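Local coordinates for Lin2722 protein (Listeria innocua, PDB 3DS8) that is of unknown function but belongs to an alpha/beta-hydrolase family and is probably a hydrolase whose substrate has not been identified, at residues S77-K88 against Y111-P122; P133-D141 against L151-F161. All coordinates share one frame; numbering follows the deposited sequence.

Contact 1 (S77-K88 against Y111-P122)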
loop_
_atom_site.group_PDB
_atom_site.type_symbol
_atom_site.label_atom_id
_atom_site.label_comp_id
_atom_site.label_asym_id
_atom_site.label_seq_id
_atom_site.Cartn_x
_atom_site.Cartn_y
_atom_site.Cartn_z
ATOM N N SER A 77 -7.061 7.036 6.121
ATOM C CA SER A 77 -8.052 6.109 5.562
ATOM C C SER A 77 -9.447 6.704 5.491
ATOM O O SER A 77 -10.155 6.516 4.496
ATOM C CB SER A 77 -8.070 4.844 6.371
ATOM O OG SER A 77 -8.996 3.906 5.858
ATOM N N LYS A 78 -9.877 7.380 6.568
ATOM C CA LYS A 78 -11.180 8.079 6.587
ATOM C C LYS A 78 -11.270 9.161 5.521
ATOM O O LYS A 78 -12.280 9.271 4.834
ATOM C CB LYS A 78 -11.425 8.710 7.958
ATOM C CG LYS A 78 -11.600 7.704 9.066
ATOM C CD LYS A 78 -11.909 8.415 10.385
ATOM C CE LYS A 78 -11.490 7.582 11.570
ATOM N NZ LYS A 78 -12.008 6.167 11.467
ATOM N N TRP A 79 -10.199 9.937 5.355
ATOM C CA TRP A 79 -10.174 10.984 4.329
ATOM C C TRP A 79 -10.122 10.403 2.906
ATOM O O TRP A 79 -10.766 10.927 1.980
ATOM C CB TRP A 79 -9.023 11.953 4.564
ATOM C CG TRP A 79 -9.080 12.602 5.882
ATOM C CD1 TRP A 79 -10.194 12.862 6.639
ATOM C CD2 TRP A 79 -7.965 13.090 6.623
ATOM N NE1 TRP A 79 -9.823 13.455 7.842
ATOM C CE2 TRP A 79 -8.460 13.610 7.847
ATOM C CE3 TRP A 79 -6.602 13.134 6.386
ATOM C CZ2 TRP A 79 -7.616 14.183 8.809
ATOM C CZ3 TRP A 79 -5.762 13.687 7.357
ATOM C CH2 TRP A 79 -6.271 14.230 8.524
ATOM N N LEU A 80 -9.374 9.320 2.747
ATOM C CA LEU A 80 -9.333 8.593 1.479
ATOM C C LEU A 80 -10.725 8.097 1.087
ATOM O O LEU A 80 -11.125 8.255 -0.069
ATOM C CB LEU A 80 -8.351 7.429 1.579
ATOM C CG LEU A 80 -8.178 6.510 0.369
ATOM C CD1 LEU A 80 -7.654 7.328 -0.804
ATOM C CD2 LEU A 80 -7.229 5.381 0.728
ATOM N N LYS A 81 -11.458 7.508 2.034
ATOM C CA LYS A 81 -12.841 7.062 1.775
ATOM C C LYS A 81 -13.710 8.185 1.227
ATOM O O LYS A 81 -14.429 8.018 0.265
ATOM C CB LYS A 81 -13.489 6.495 3.059
ATOM C CG LYS A 81 -15.051 6.522 3.152
ATOM C CD LYS A 81 -15.619 5.297 2.603
ATOM C CE LYS A 81 -17.096 5.093 2.986
ATOM N NZ LYS A 81 -17.922 6.237 3.507
ATOM N N ILE A 82 -13.622 9.358 1.840
ATOM C CA ILE A 82 -14.422 10.503 1.415
ATOM C C ILE A 82 -14.085 10.859 -0.038
ATOM O O ILE A 82 -14.976 11.075 -0.864
ATOM C CB ILE A 82 -14.212 11.715 2.353
ATOM C CG1 ILE A 82 -14.783 11.393 3.756
ATOM C CG2 ILE A 82 -14.844 12.983 1.774
ATOM C CD1 ILE A 82 -14.349 12.384 4.853
ATOM N N ALA A 83 -12.802 10.877 -0.338
ATOM C CA ALA A 83 -12.318 11.171 -1.690
ATOM C C ALA A 83 -12.668 10.057 -2.692
ATOM O O ALA A 83 -13.021 10.336 -3.863
ATOM C CB ALA A 83 -10.825 11.415 -1.651
HETATM N N MSE A 84 -12.570 8.811 -2.260
HETATM C CA MSE A 84 -12.966 7.674 -3.112
HETATM C C MSE A 84 -14.465 7.645 -3.419
HETATM O O MSE A 84 -14.837 7.215 -4.520
HETATM C CB MSE A 84 -12.552 6.344 -2.499
HETATM C CG MSE A 84 -11.062 6.156 -2.424
HETATM SE SE MSE A 84 -10.155 6.328 -4.214
HETATM C CE MSE A 84 -9.639 8.264 -4.149
ATOM N N GLU A 85 -15.300 8.162 -2.509
ATOM C CA GLU A 85 -16.742 8.310 -2.816
ATOM C C GLU A 85 -16.895 9.269 -4.008
ATOM O O GLU A 85 -17.687 9.026 -4.914
ATOM C CB GLU A 85 -17.560 8.803 -1.620
ATOM C CG GLU A 85 -17.677 7.788 -0.532
ATOM C CD GLU A 85 -18.271 8.361 0.777
ATOM O OE1 GLU A 85 -18.011 9.539 1.117
ATOM O OE2 GLU A 85 -18.961 7.610 1.489
ATOM N N ASP A 86 -16.112 10.342 -4.018
ATOM C CA ASP A 86 -16.191 11.312 -5.125
ATOM C C ASP A 86 -15.627 10.729 -6.409
ATOM O O ASP A 86 -16.205 10.935 -7.488
ATOM C CB ASP A 86 -15.425 12.586 -4.768
ATOM C CG ASP A 86 -16.148 13.440 -3.769
ATOM O OD1 ASP A 86 -17.363 13.215 -3.533
ATOM O OD2 ASP A 86 -15.509 14.379 -3.242
ATOM N N LEU A 87 -14.509 10.012 -6.312
ATOM C CA LEU A 87 -13.916 9.367 -7.503
ATOM C C LEU A 87 -14.889 8.406 -8.156
ATOM O O LEU A 87 -15.068 8.441 -9.379
ATOM C CB LEU A 87 -12.642 8.629 -7.146
ATOM C CG LEU A 87 -11.837 8.066 -8.331
ATOM C CD1 LEU A 87 -11.337 9.188 -9.324
ATOM C CD2 LEU A 87 -10.679 7.215 -7.850
ATOM N N LYS A 88 -15.528 7.565 -7.339
ATOM C CA LYS A 88 -16.470 6.565 -7.861
ATOM C C LYS A 88 -17.707 7.279 -8.430
ATOM O O LYS A 88 -18.251 6.883 -9.480
ATOM C CB LYS A 88 -16.867 5.530 -6.811
ATOM C CG LYS A 88 -17.733 4.365 -7.403
ATOM C CD LYS A 88 -17.855 3.145 -6.507
ATOM C CE LYS A 88 -18.646 2.027 -7.180
ATOM N NZ LYS A 88 -20.065 2.319 -7.035
ATOM N N TYR A 111 -8.201 0.976 4.954
ATOM C CA TYR A 111 -9.265 1.042 3.909
ATOM C C TYR A 111 -9.757 -0.364 3.523
ATOM O O TYR A 111 -10.941 -0.622 3.386
ATOM C CB TYR A 111 -8.687 1.773 2.698
ATOM C CG TYR A 111 -9.659 2.063 1.567
ATOM C CD1 TYR A 111 -10.298 3.293 1.464
ATOM C CD2 TYR A 111 -9.898 1.100 0.579
ATOM C CE1 TYR A 111 -11.170 3.543 0.380
ATOM C CE2 TYR A 111 -10.761 1.324 -0.499
ATOM C CZ TYR A 111 -11.385 2.539 -0.593
ATOM O OH TYR A 111 -12.190 2.733 -1.680
ATOM N N ALA A 112 -8.823 -1.295 3.387
ATOM C CA ALA A 112 -9.138 -2.660 3.051
ATOM C C ALA A 112 -9.989 -3.325 4.114
ATOM O O ALA A 112 -10.906 -4.124 3.785
ATOM C CB ALA A 112 -7.840 -3.447 2.858
ATOM N N GLU A 113 -9.684 -3.039 5.376
ATOM C CA GLU A 113 -10.447 -3.627 6.473
ATOM C C GLU A 113 -11.765 -2.947 6.767
ATOM O O GLU A 113 -12.695 -3.619 7.249
ATOM C CB GLU A 113 -9.603 -3.750 7.758
ATOM C CG GLU A 113 -8.512 -4.808 7.623
ATOM C CD GLU A 113 -7.855 -5.170 8.910
ATOM O OE1 GLU A 113 -7.975 -4.377 9.876
ATOM O OE2 GLU A 113 -7.237 -6.278 8.970
ATOM N N ASP A 114 -11.883 -1.649 6.487
ATOM C CA ASP A 114 -12.988 -0.877 6.983
ATOM C C ASP A 114 -14.068 -0.681 5.940
ATOM O O ASP A 114 -15.201 -0.434 6.303
ATOM C CB ASP A 114 -12.519 0.491 7.480
ATOM C CG ASP A 114 -11.721 0.421 8.765
ATOM O OD1 ASP A 114 -11.656 -0.662 9.409
ATOM O OD2 ASP A 114 -11.115 1.451 9.115
ATOM N N TYR A 115 -13.731 -0.765 4.660
ATOM C CA TYR A 115 -14.712 -0.463 3.584
ATOM C C TYR A 115 -14.918 -1.523 2.503
ATOM O O TYR A 115 -15.508 -1.226 1.477
ATOM C CB TYR A 115 -14.338 0.857 2.898
ATOM C CG TYR A 115 -14.075 1.944 3.902
ATOM C CD1 TYR A 115 -15.046 2.333 4.801
ATOM C CD2 TYR A 115 -12.802 2.508 4.018
ATOM C CE1 TYR A 115 -14.775 3.306 5.758
ATOM C CE2 TYR A 115 -12.524 3.461 4.936
ATOM C CZ TYR A 115 -13.484 3.876 5.807
ATOM O OH TYR A 115 -13.185 4.849 6.737
ATOM N N ALA A 116 -14.440 -2.758 2.713
ATOM C CA ALA A 116 -14.621 -3.831 1.710
ATOM C C ALA A 116 -16.093 -4.022 1.254
ATOM O O ALA A 116 -16.353 -4.287 0.067
ATOM C CB ALA A 116 -14.031 -5.153 2.246
ATOM N N GLY A 117 -17.050 -3.877 2.166
ATOM C CA GLY A 117 -18.470 -4.050 1.817
ATOM C C GLY A 117 -19.194 -2.825 1.244
ATOM O O GLY A 117 -20.391 -2.874 0.939
ATOM N N ASP A 118 -18.478 -1.724 1.086
ATOM C CA ASP A 118 -19.122 -0.431 0.881
ATOM C C ASP A 118 -19.175 -0.139 -0.612
ATOM O O ASP A 118 -18.155 0.163 -1.209
ATOM C CB ASP A 118 -18.350 0.662 1.637
ATOM C CG ASP A 118 -19.072 1.984 1.647
ATOM O OD1 ASP A 118 -19.845 2.255 0.687
ATOM O OD2 ASP A 118 -18.896 2.751 2.627
ATOM N N LYS A 119 -20.382 -0.213 -1.187
ATOM C CA LYS A 119 -20.591 -0.023 -2.622
ATOM C C LYS A 119 -20.420 1.425 -3.093
ATOM O O LYS A 119 -20.390 1.675 -4.281
ATOM C CB LYS A 119 -21.975 -0.550 -3.028
ATOM C CG LYS A 119 -22.078 -2.072 -2.923
ATOM C CD LYS A 119 -23.511 -2.541 -2.945
ATOM C CE LYS A 119 -23.605 -4.062 -2.700
ATOM N NZ LYS A 119 -24.927 -4.433 -2.136
ATOM N N THR A 120 -20.297 2.379 -2.175
ATOM C CA THR A 120 -20.081 3.778 -2.573
ATOM C C THR A 120 -18.612 4.111 -2.852
ATOM O O THR A 120 -18.309 5.202 -3.334
ATOM C CB THR A 120 -20.594 4.761 -1.513
ATOM O OG1 THR A 120 -19.754 4.680 -0.345
ATOM C CG2 THR A 120 -22.077 4.484 -1.209
ATOM N N VAL A 121 -17.692 3.198 -2.528
ATOM C CA VAL A 121 -16.289 3.407 -2.908
ATOM C C VAL A 121 -15.742 2.189 -3.668
ATOM O O VAL A 121 -16.282 1.098 -3.520
ATOM C CB VAL A 121 -15.393 3.701 -1.662
ATOM C CG1 VAL A 121 -15.899 4.935 -0.902
ATOM C CG2 VAL A 121 -15.330 2.481 -0.740
ATOM N N PRO A 122 -14.661 2.376 -4.448
ATOM C CA PRO A 122 -14.124 1.208 -5.148
ATOM C C PRO A 122 -13.552 0.176 -4.171
ATOM O O PRO A 122 -12.948 0.522 -3.151
ATOM C CB PRO A 122 -13.064 1.802 -6.049
ATOM C CG PRO A 122 -13.376 3.292 -6.098
ATOM C CD PRO A 122 -13.859 3.570 -4.747
HETATM O O HOH W 1 -10.864 3.779 7.913
HETATM O O HOH W 2 -20.372 5.043 2.906
HETATM O O HOH W 3 -19.694 7.099 -4.554
#

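Contact 2 (P133-D141 against L151-F161)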
loop_
_atom_site.group_PDB
_atom_site.type_symbol
_atom_site.label_atom_id
_atom_site.label_comp_id
_atom_site.label_asym_id
_atom_site.label_seq_id
_atom_site.Cartn_x
_atom_site.Cartn_y
_atom_site.Cartn_z
ATOM N N PRO A 133 4.995 0.466 8.492
ATOM C CA PRO A 133 5.228 -0.063 9.841
ATOM C C PRO A 133 3.942 -0.605 10.486
ATOM O O PRO A 133 3.327 0.019 11.370
ATOM C CB PRO A 133 5.805 1.150 10.558
ATOM C CG PRO A 133 5.146 2.314 9.891
ATOM C CD PRO A 133 4.941 1.946 8.492
ATOM N N PHE A 134 3.537 -1.794 10.052
ATOM C CA PHE A 134 2.357 -2.456 10.596
ATOM C C PHE A 134 2.353 -2.617 12.111
ATOM O O PHE A 134 1.313 -2.495 12.729
ATOM C CB PHE A 134 2.095 -3.799 9.900
ATOM C CG PHE A 134 1.827 -3.654 8.428
ATOM C CD1 PHE A 134 0.564 -3.281 7.986
ATOM C CD2 PHE A 134 2.809 -3.958 7.506
ATOM C CE1 PHE A 134 0.318 -3.105 6.658
ATOM C CE2 PHE A 134 2.583 -3.745 6.172
ATOM C CZ PHE A 134 1.283 -3.377 5.756
ATOM N N ASN A 135 3.524 -2.847 12.699
ATOM C CA ASN A 135 3.680 -2.880 14.140
ATOM C C ASN A 135 4.603 -1.749 14.651
ATOM O O ASN A 135 5.369 -1.934 15.587
ATOM C CB ASN A 135 4.233 -4.239 14.553
ATOM C CG ASN A 135 4.066 -4.506 16.048
ATOM O OD1 ASN A 135 3.014 -4.190 16.625
ATOM N ND2 ASN A 135 5.070 -5.137 16.666
ATOM N N ASP A 136 4.465 -0.569 14.051
ATOM C CA ASP A 136 5.161 0.639 14.453
ATOM C C ASP A 136 6.702 0.487 14.434
ATOM O O ASP A 136 7.242 -0.307 13.627
ATOM C CB ASP A 136 4.579 1.201 15.778
ATOM C CG ASP A 136 3.066 1.513 15.682
ATOM O OD1 ASP A 136 2.586 1.870 14.602
ATOM O OD2 ASP A 136 2.404 1.489 16.721
ATOM N N LEU A 137 7.425 1.264 15.234
ATOM C CA LEU A 137 8.854 1.422 15.031
ATOM C C LEU A 137 9.763 0.817 16.107
ATOM O O LEU A 137 10.958 0.847 15.976
ATOM C CB LEU A 137 9.201 2.912 14.889
ATOM C CG LEU A 137 8.375 3.710 13.892
ATOM C CD1 LEU A 137 8.927 5.114 13.800
ATOM C CD2 LEU A 137 8.400 3.050 12.481
ATOM N N ASP A 138 9.211 0.372 17.214
ATOM C CA ASP A 138 10.039 -0.062 18.340
ATOM C C ASP A 138 10.719 -1.404 18.065
ATOM O O ASP A 138 10.054 -2.395 17.911
ATOM C CB ASP A 138 9.190 -0.147 19.602
ATOM C CG ASP A 138 10.008 -0.188 20.866
ATOM O OD1 ASP A 138 11.145 -0.713 20.875
ATOM O OD2 ASP A 138 9.495 0.362 21.877
ATOM N N PRO A 139 12.064 -1.439 18.077
ATOM C CA PRO A 139 12.714 -2.746 17.838
ATOM C C PRO A 139 12.371 -3.773 18.887
ATOM O O PRO A 139 12.323 -4.953 18.577
ATOM C CB PRO A 139 14.218 -2.441 17.869
ATOM C CG PRO A 139 14.351 -1.008 18.162
ATOM C CD PRO A 139 13.026 -0.339 18.181
ATOM N N ASN A 140 12.141 -3.333 20.123
ATOM C CA ASN A 140 11.703 -4.262 21.185
ATOM C C ASN A 140 10.372 -4.979 20.922
ATOM O O ASN A 140 10.190 -6.113 21.402
ATOM C CB ASN A 140 11.632 -3.552 22.529
ATOM C CG ASN A 140 12.988 -3.120 23.033
ATOM O OD1 ASN A 140 14.022 -3.721 22.688
ATOM N ND2 ASN A 140 12.999 -2.089 23.879
ATOM N N ASP A 141 9.461 -4.352 20.179
ATOM C CA ASP A 141 8.168 -4.922 19.862
ATOM C C ASP A 141 8.287 -5.924 18.682
ATOM O O ASP A 141 7.371 -6.706 18.434
ATOM C CB ASP A 141 7.166 -3.833 19.472
ATOM C CG ASP A 141 6.735 -2.953 20.628
ATOM O OD1 ASP A 141 6.908 -3.361 21.807
ATOM O OD2 ASP A 141 6.185 -1.853 20.345
ATOM N N LEU A 151 4.667 -11.668 17.132
ATOM C CA LEU A 151 5.510 -10.526 17.475
ATOM C C LEU A 151 5.872 -10.544 18.951
ATOM O O LEU A 151 5.063 -10.960 19.787
ATOM C CB LEU A 151 4.820 -9.211 17.139
ATOM C CG LEU A 151 4.428 -9.078 15.659
ATOM C CD1 LEU A 151 3.241 -8.097 15.569
ATOM C CD2 LEU A 151 5.612 -8.615 14.837
ATOM N N PRO A 152 7.092 -10.091 19.281
ATOM C CA PRO A 152 7.445 -9.869 20.673
ATOM C C PRO A 152 6.390 -9.094 21.456
ATOM O O PRO A 152 6.079 -9.447 22.597
ATOM C CB PRO A 152 8.777 -9.101 20.562
ATOM C CG PRO A 152 9.418 -9.714 19.341
ATOM C CD PRO A 152 8.233 -9.834 18.384
ATOM N N ASN A 153 5.811 -8.057 20.845
ATOM C CA ASN A 153 4.689 -7.329 21.446
ATOM C C ASN A 153 3.875 -6.687 20.347
ATOM O O ASN A 153 4.446 -6.024 19.491
ATOM C CB ASN A 153 5.189 -6.256 22.384
ATOM C CG ASN A 153 4.068 -5.504 23.064
ATOM O OD1 ASN A 153 3.164 -6.117 23.675
ATOM N ND2 ASN A 153 4.099 -4.169 22.962
ATOM N N SER A 154 2.564 -6.904 20.339
ATOM C CA SER A 154 1.711 -6.257 19.338
ATOM C C SER A 154 1.270 -4.916 19.843
ATOM O O SER A 154 0.770 -4.812 20.969
ATOM C CB SER A 154 0.453 -7.080 19.026
ATOM O OG SER A 154 0.834 -8.377 18.634
ATOM N N THR A 155 1.396 -3.914 18.985
ATOM C CA THR A 155 0.865 -2.598 19.238
ATOM C C THR A 155 -0.670 -2.547 19.046
ATOM O O THR A 155 -1.247 -3.459 18.457
ATOM C CB THR A 155 1.498 -1.598 18.268
ATOM O OG1 THR A 155 1.144 -1.988 16.931
ATOM C CG2 THR A 155 3.034 -1.572 18.431
ATOM N N PRO A 156 -1.333 -1.491 19.568
ATOM C CA PRO A 156 -2.751 -1.269 19.316
ATOM C C PRO A 156 -3.134 -1.279 17.838
ATOM O O PRO A 156 -4.190 -1.807 17.479
ATOM C CB PRO A 156 -3.010 0.098 19.961
ATOM C CG PRO A 156 -2.042 0.140 21.104
ATOM C CD PRO A 156 -0.803 -0.512 20.547
ATOM N N GLN A 157 -2.278 -0.736 16.976
ATOM C CA GLN A 157 -2.561 -0.782 15.552
ATOM C C GLN A 157 -2.603 -2.231 15.044
ATOM O O GLN A 157 -3.545 -2.625 14.338
ATOM C CB GLN A 157 -1.519 0.046 14.782
ATOM C CG GLN A 157 -1.639 -0.049 13.276
ATOM C CD GLN A 157 -0.625 0.857 12.597
ATOM O OE1 GLN A 157 -0.835 2.064 12.470
ATOM N NE2 GLN A 157 0.516 0.283 12.225
HETATM N N MSE A 158 -1.583 -3.024 15.397
HETATM C CA MSE A 158 -1.588 -4.437 15.037
HETATM C C MSE A 158 -2.781 -5.140 15.608
HETATM O O MSE A 158 -3.342 -6.013 14.975
HETATM C CB MSE A 158 -0.352 -5.191 15.530
HETATM C CG MSE A 158 0.804 -5.118 14.709
HETATM SE SE MSE A 158 0.489 -5.840 12.905
HETATM C CE MSE A 158 0.283 -7.790 13.107
ATOM N N ASP A 159 -3.170 -4.820 16.848
ATOM C CA ASP A 159 -4.332 -5.464 17.441
ATOM C C ASP A 159 -5.580 -5.219 16.566
ATOM O O ASP A 159 -6.408 -6.110 16.385
ATOM C CB ASP A 159 -4.596 -4.931 18.880
ATOM C CG ASP A 159 -3.535 -5.360 19.908
ATOM O OD1 ASP A 159 -2.789 -6.344 19.701
ATOM O OD2 ASP A 159 -3.495 -4.697 20.973
ATOM N N TYR A 160 -5.719 -3.997 16.057
ATOM C CA TYR A 160 -6.849 -3.632 15.218
ATOM C C TYR A 160 -6.824 -4.460 13.927
ATOM O O TYR A 160 -7.830 -5.028 13.536
ATOM C CB TYR A 160 -6.801 -2.125 14.859
ATOM C CG TYR A 160 -8.008 -1.661 14.052
ATOM C CD1 TYR A 160 -9.078 -1.037 14.679
ATOM C CD2 TYR A 160 -8.053 -1.819 12.672
ATOM C CE1 TYR A 160 -10.182 -0.623 13.949
ATOM C CE2 TYR A 160 -9.138 -1.417 11.948
ATOM C CZ TYR A 160 -10.194 -0.816 12.587
ATOM O OH TYR A 160 -11.302 -0.386 11.884
ATOM N N PHE A 161 -5.672 -4.487 13.277
ATOM C CA PHE A 161 -5.513 -5.219 11.996
ATOM C C PHE A 161 -5.844 -6.708 12.161
ATOM O O PHE A 161 -6.527 -7.310 11.322
ATOM C CB PHE A 161 -4.101 -5.069 11.425
ATOM C CG PHE A 161 -3.752 -3.679 10.926
ATOM C CD1 PHE A 161 -4.711 -2.817 10.398
ATOM C CD2 PHE A 161 -2.445 -3.254 10.998
ATOM C CE1 PHE A 161 -4.366 -1.557 9.922
ATOM C CE2 PHE A 161 -2.047 -1.981 10.486
ATOM C CZ PHE A 161 -3.005 -1.130 9.967
HETATM O O HOH W 4 -0.301 1.421 17.616
HETATM O O HOH W 5 1.650 3.991 12.558
#

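Contact 1 (S77-K88 against Y111-P122)
The ring of Tyr111 sits as a knob on segment 77-88 of helix 73-91, among Ser77, Leu80, Lys81 and Met84. Leu80 CD2 and Met84 CG approach the ring obliquely, and the backbone of Lys81 lies at its edge. Carried across by CG anti to the backbone N (chi1 -174°), the flat ring fills the hole with carbon, while its OH donates in the carbonyl plane to Pro122 O at 2.8 Å. Beyond it Met84 CB packs on Val121 CG1 and Pro122 CD. The end of helix 103-114 and the loop leading to strand 123-130 thus pack on helix 73-91, whose Leu80 and Met84 also rest on Phe64 of strand 61-66.

Lys81 CD sits 3.8 Å from the centroid of the Tyr115 ring, over the face, in a CH-pi contact; Asp114 CB covers the opposite face. Lys81 NZ makes a salt bridge with Glu85 OE2 (2.7 Å) and a long one with Asp118 OD2 (3.7 Å), which a water also bridges. Asp118 OD1 accepts from Thr120 N, which makes an Asx turn, and also from Thr120 OG1, both from the same face of the carboxylate.

The direct hydrogen bond between the segments runs from Lys88 NZ to Lys119 O, 2.8 Å and nearly along the C=O axis.

Long lysines suit this border: their methylenes cover ring and loop, while their ammonium groups, probably stabilised by carboxylates and carbonyl, stay at the polar margin.

Contact 2 (P133-D141 against L151-F161)
Asn135 reaches across to 151-161 and ties the loop before helix 156-163 to its own turn. Its CB rests on Met158 CG at 3.5 Å, and its CG touches both that methylene and Leu151 CD1. With CG anti to the backbone N (chi1 -164°), the amide extends to the other backbone. There OD1 accepts from Thr155 N (2.9 Å, N-H...O 170°), the donor in the carbonyl plane, and from Thr155 OG1, tilted 27° from that plane. ND2 donates to Asn153 O at 3.0 Å, with the acceptor close to the amide plane, and also to Asn142. An asparagine suits the place because one flat group offers both acceptor and donor, and these bonds fix its rotation among largely buried neighbours.

Thr155 is the N-cap of the helix: OG1 donates to Asn135 and accepts from Met158 N, so the same hydroxyl joins loop and helix. Gln157 NE2 donates to Phe134 O at 2.9 Å from above the carbonyl plane, and weakly to Pro133 O. Waters connect Asp136 OD2 with Gln157 N, and Asp136 OD1 with Gln157 OE1. Farther along, Asn153 N and ND2 bond to Asp141 O and OD1, the side chains running side by side.

Apolar groups close the inner end. Phe134 CB meets selenium of Met158, a selenomethionine. At the edge of the Phe134 ring, CD1 meets Phe161 CE2 at 3.8 Å. Both phenylalanines continue onto Thr109 of helix 103-114, where Phe134 and Pro133 also touch Leu106. The loop after strand 123-130 and the start of helix 156-163 therefore lie against helix 103-114, and Leu151 against Ile194 of helix 193-196.

The two contacts follow one another along the chain, contact 1 closing at 122 and contact 2 opening at 133, with strand 123-130 of the central sheet between them. Their centres are about 25 Å apart. Helix 103-114 links them: its C-terminal end belongs to contact 1, while Leu106 and Thr109 receive side chains of contact 2. They also touch directly, through a probable hydrogen bond between Asp114 OD1 and Tyr160 OH. Contact 1 joins helix 73-91 to the end of helix 103-114 and the loop after it; contact 2 joins the loop after the strand to the start of helix 156-163. Pro133 touches Ser102, the probable nucleophile of a putative Ser-His-Asp triad, placing contact 2 beside the likely active site.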